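Local coordinates for protein DNA photolyase (Agrobacterium tumefaciens, PDB 4U63) that probably repairs cyclobutane pyrimidine dimers in DNA using light, with FAD as bound cofactor and a methenyltetrahydrofolate antenna chromophore, at residues L372-L377 with F417-P422. Residues are numbered along the deposited sequence; the frame is centred on the assembly and turned at random.
Sequences LIKHLL and FRIFNP
In the helical FAD-binding domain of this photolyase, the C-terminal part of helix 362-375 meets the irregular strip of chain that leads into helix 422-429, and K374 and H375 touch it with I419 between them. K374 sends out a chain extended beyond CG whose NZ donates a hydrogen bond to the backbone O of R418, 2.8 Å away. The ammonium nitrogen sits 36° above that carbonyl's plane, and the C=O...N angle is 144°. The same NZ also bonds to F416 O and makes a cation-pi contact with the F416 ring. Nearer its backbone, the lysine methylene CD lies 3.8 Å from CG1 of I419, the two side chains passing at a slant.

I419 divides its branches between the two helix residues. With chi1 at -55°, CG1 lies beside the backbone N and CG2 anti to it, the latter branch meeting the imidazole of H375, where it comes 3.8 Å from CE1. F420, whose CB points away from the helix, offers its carbonyl O at the edge of the H375 ring, 3.5 Å from CE1. P422, the first residue of helix 422-429, lies over one face of the imidazole, its CG offset toward the rim and its CD 3.6 Å from NE2. The polar partner of NE2 is ND1 of H480, and F371 stacks on the H375 ring.

Two backbone carbonyls, of F416 and R418, thus take up the buried ammonium group and would favour its charged form, while the imidazole packs against I419, F420 O and P422 with its NE2 hydrogen-bonded to H480.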
loop_
_atom_site.group_PDB
_atom_site.type_symbol
_atom_site.label_atom_id
_atom_site.label_comp_id
_atom_site.label_asym_id
_atom_site.label_seq_id
_atom_site.Cartn_x
_atom_site.Cartn_y
_atom_site.Cartn_z
ATOM N N LEU A 372 -4.635 9.651 17.031
ATOM C CA LEU A 372 -4.600 8.416 17.814
ATOM C C LEU A 372 -3.449 8.388 18.821
ATOM O O LEU A 372 -3.649 8.111 20.001
ATOM C CB LEU A 372 -4.478 7.209 16.878
ATOM C CG LEU A 372 -4.508 5.837 17.545
ATOM C CD1 LEU A 372 -5.863 5.607 18.204
ATOM C CD2 LEU A 372 -4.200 4.744 16.544
ATOM N N ILE A 373 -2.253 8.703 18.333
ATOM C CA ILE A 373 -1.010 8.590 19.116
ATOM C C ILE A 373 -0.908 9.677 20.181
ATOM O O ILE A 373 -0.515 9.407 21.327
ATOM C CB ILE A 373 0.218 8.677 18.169
ATOM C CG1 ILE A 373 0.226 7.473 17.216
ATOM C CG2 ILE A 373 1.536 8.752 18.946
ATOM C CD1 ILE A 373 1.054 7.680 15.972
ATOM N N LYS A 374 -1.251 10.906 19.809
ATOM C CA LYS A 374 -1.041 12.055 20.695
ATOM C C LYS A 374 -2.288 12.474 21.441
ATOM O O LYS A 374 -2.262 12.565 22.650
ATOM C CB LYS A 374 -0.434 13.202 19.908
ATOM C CG LYS A 374 0.882 12.757 19.294
ATOM C CD LYS A 374 1.613 13.861 18.610
ATOM C CE LYS A 374 2.941 13.354 18.087
ATOM N NZ LYS A 374 3.675 14.446 17.426
ATOM N N HIS A 375 -3.382 12.714 20.735
ATOM C CA HIS A 375 -4.624 13.102 21.418
ATOM C C HIS A 375 -5.240 11.991 22.249
ATOM O O HIS A 375 -5.733 12.266 23.339
ATOM C CB HIS A 375 -5.644 13.658 20.433
ATOM C CG HIS A 375 -5.335 15.046 20.000
ATOM N ND1 HIS A 375 -4.336 15.329 19.098
ATOM C CD2 HIS A 375 -5.871 16.234 20.358
ATOM C CE1 HIS A 375 -4.275 16.630 18.909
ATOM N NE2 HIS A 375 -5.192 17.201 19.661
ATOM N N LEU A 376 -5.211 10.750 21.756
ATOM C CA LEU A 376 -5.760 9.619 22.531
ATOM C C LEU A 376 -4.688 8.818 23.288
ATOM O O LEU A 376 -5.018 7.986 24.121
ATOM C CB LEU A 376 -6.584 8.695 21.631
ATOM C CG LEU A 376 -7.651 9.396 20.789
ATOM C CD1 LEU A 376 -8.421 8.387 19.949
ATOM C CD2 LEU A 376 -8.606 10.192 21.673
ATOM N N LEU A 377 -3.415 9.078 22.998
ATOM C CA LEU A 377 -2.302 8.385 23.647
ATOM C C LEU A 377 -2.409 6.867 23.511
ATOM O O LEU A 377 -2.154 6.126 24.471
ATOM C CB LEU A 377 -2.203 8.820 25.116
ATOM C CG LEU A 377 -0.787 8.973 25.654
ATOM C CD1 LEU A 377 -0.085 10.109 24.928
ATOM C CD2 LEU A 377 -0.799 9.217 27.152
ATOM N N PHE A 417 6.811 16.255 20.600
ATOM C CA PHE A 417 6.263 17.480 21.195
ATOM C C PHE A 417 5.553 18.422 20.218
ATOM O O PHE A 417 4.850 19.328 20.655
ATOM C CB PHE A 417 7.341 18.248 21.992
ATOM C CG PHE A 417 8.536 18.686 21.179
ATOM C CD1 PHE A 417 8.453 19.764 20.299
ATOM C CD2 PHE A 417 9.763 18.039 21.322
ATOM C CE1 PHE A 417 9.554 20.169 19.561
ATOM C CE2 PHE A 417 10.871 18.442 20.587
ATOM C CZ PHE A 417 10.767 19.509 19.706
ATOM N N ARG A 418 5.745 18.231 18.913
ATOM C CA ARG A 418 4.962 18.962 17.908
ATOM C C ARG A 418 3.577 18.339 17.791
ATOM O O ARG A 418 3.428 17.274 17.188
ATOM C CB ARG A 418 5.624 18.927 16.540
ATOM C CG ARG A 418 6.691 19.966 16.325
ATOM C CD ARG A 418 7.031 20.046 14.853
ATOM N NE ARG A 418 8.104 20.999 14.636
ATOM C CZ ARG A 418 7.950 22.322 14.571
ATOM N NH1 ARG A 418 6.746 22.890 14.695
ATOM N NH2 ARG A 418 9.018 23.090 14.375
ATOM N N ILE A 419 2.578 19.006 18.362
ATOM C CA ILE A 419 1.196 18.516 18.380
ATOM C C ILE A 419 0.271 19.605 17.872
ATOM O O ILE A 419 0.004 20.574 18.581
ATOM C CB ILE A 419 0.744 18.158 19.802
ATOM C CG1 ILE A 419 1.695 17.156 20.445
ATOM C CG2 ILE A 419 -0.689 17.617 19.784
ATOM C CD1 ILE A 419 1.471 16.991 21.924
ATOM N N PHE A 420 -0.219 19.462 16.656
ATOM C CA PHE A 420 -1.173 20.432 16.126
ATOM C C PHE A 420 -2.588 20.018 16.390
ATOM O O PHE A 420 -2.904 18.826 16.485
ATOM C CB PHE A 420 -1.015 20.625 14.630
ATOM C CG PHE A 420 0.349 21.033 14.232
ATOM C CD1 PHE A 420 0.787 22.327 14.439
ATOM C CD2 PHE A 420 1.201 20.121 13.655
ATOM C CE1 PHE A 420 2.056 22.705 14.070
ATOM C CE2 PHE A 420 2.471 20.488 13.286
ATOM C CZ PHE A 420 2.899 21.782 13.494
ATOM N N ASN A 421 -3.428 21.042 16.489
ATOM C CA ASN A 421 -4.846 20.882 16.635
ATOM C C ASN A 421 -5.414 20.383 15.304
ATOM O O ASN A 421 -5.184 21.005 14.269
ATOM C CB ASN A 421 -5.475 22.223 17.014
ATOM C CG ASN A 421 -6.872 22.080 17.568
ATOM O OD1 ASN A 421 -7.586 21.137 17.247
ATOM N ND2 ASN A 421 -7.270 23.025 18.416
ATOM N N PRO A 422 -6.143 19.252 15.323
ATOM C CA PRO A 422 -6.835 18.775 14.118
ATOM C C PRO A 422 -7.742 19.835 13.495
ATOM O O PRO A 422 -7.913 19.864 12.284
ATOM C CB PRO A 422 -7.691 17.617 14.630
ATOM C CG PRO A 422 -7.087 17.191 15.913
ATOM C CD PRO A 422 -6.288 18.323 16.462
#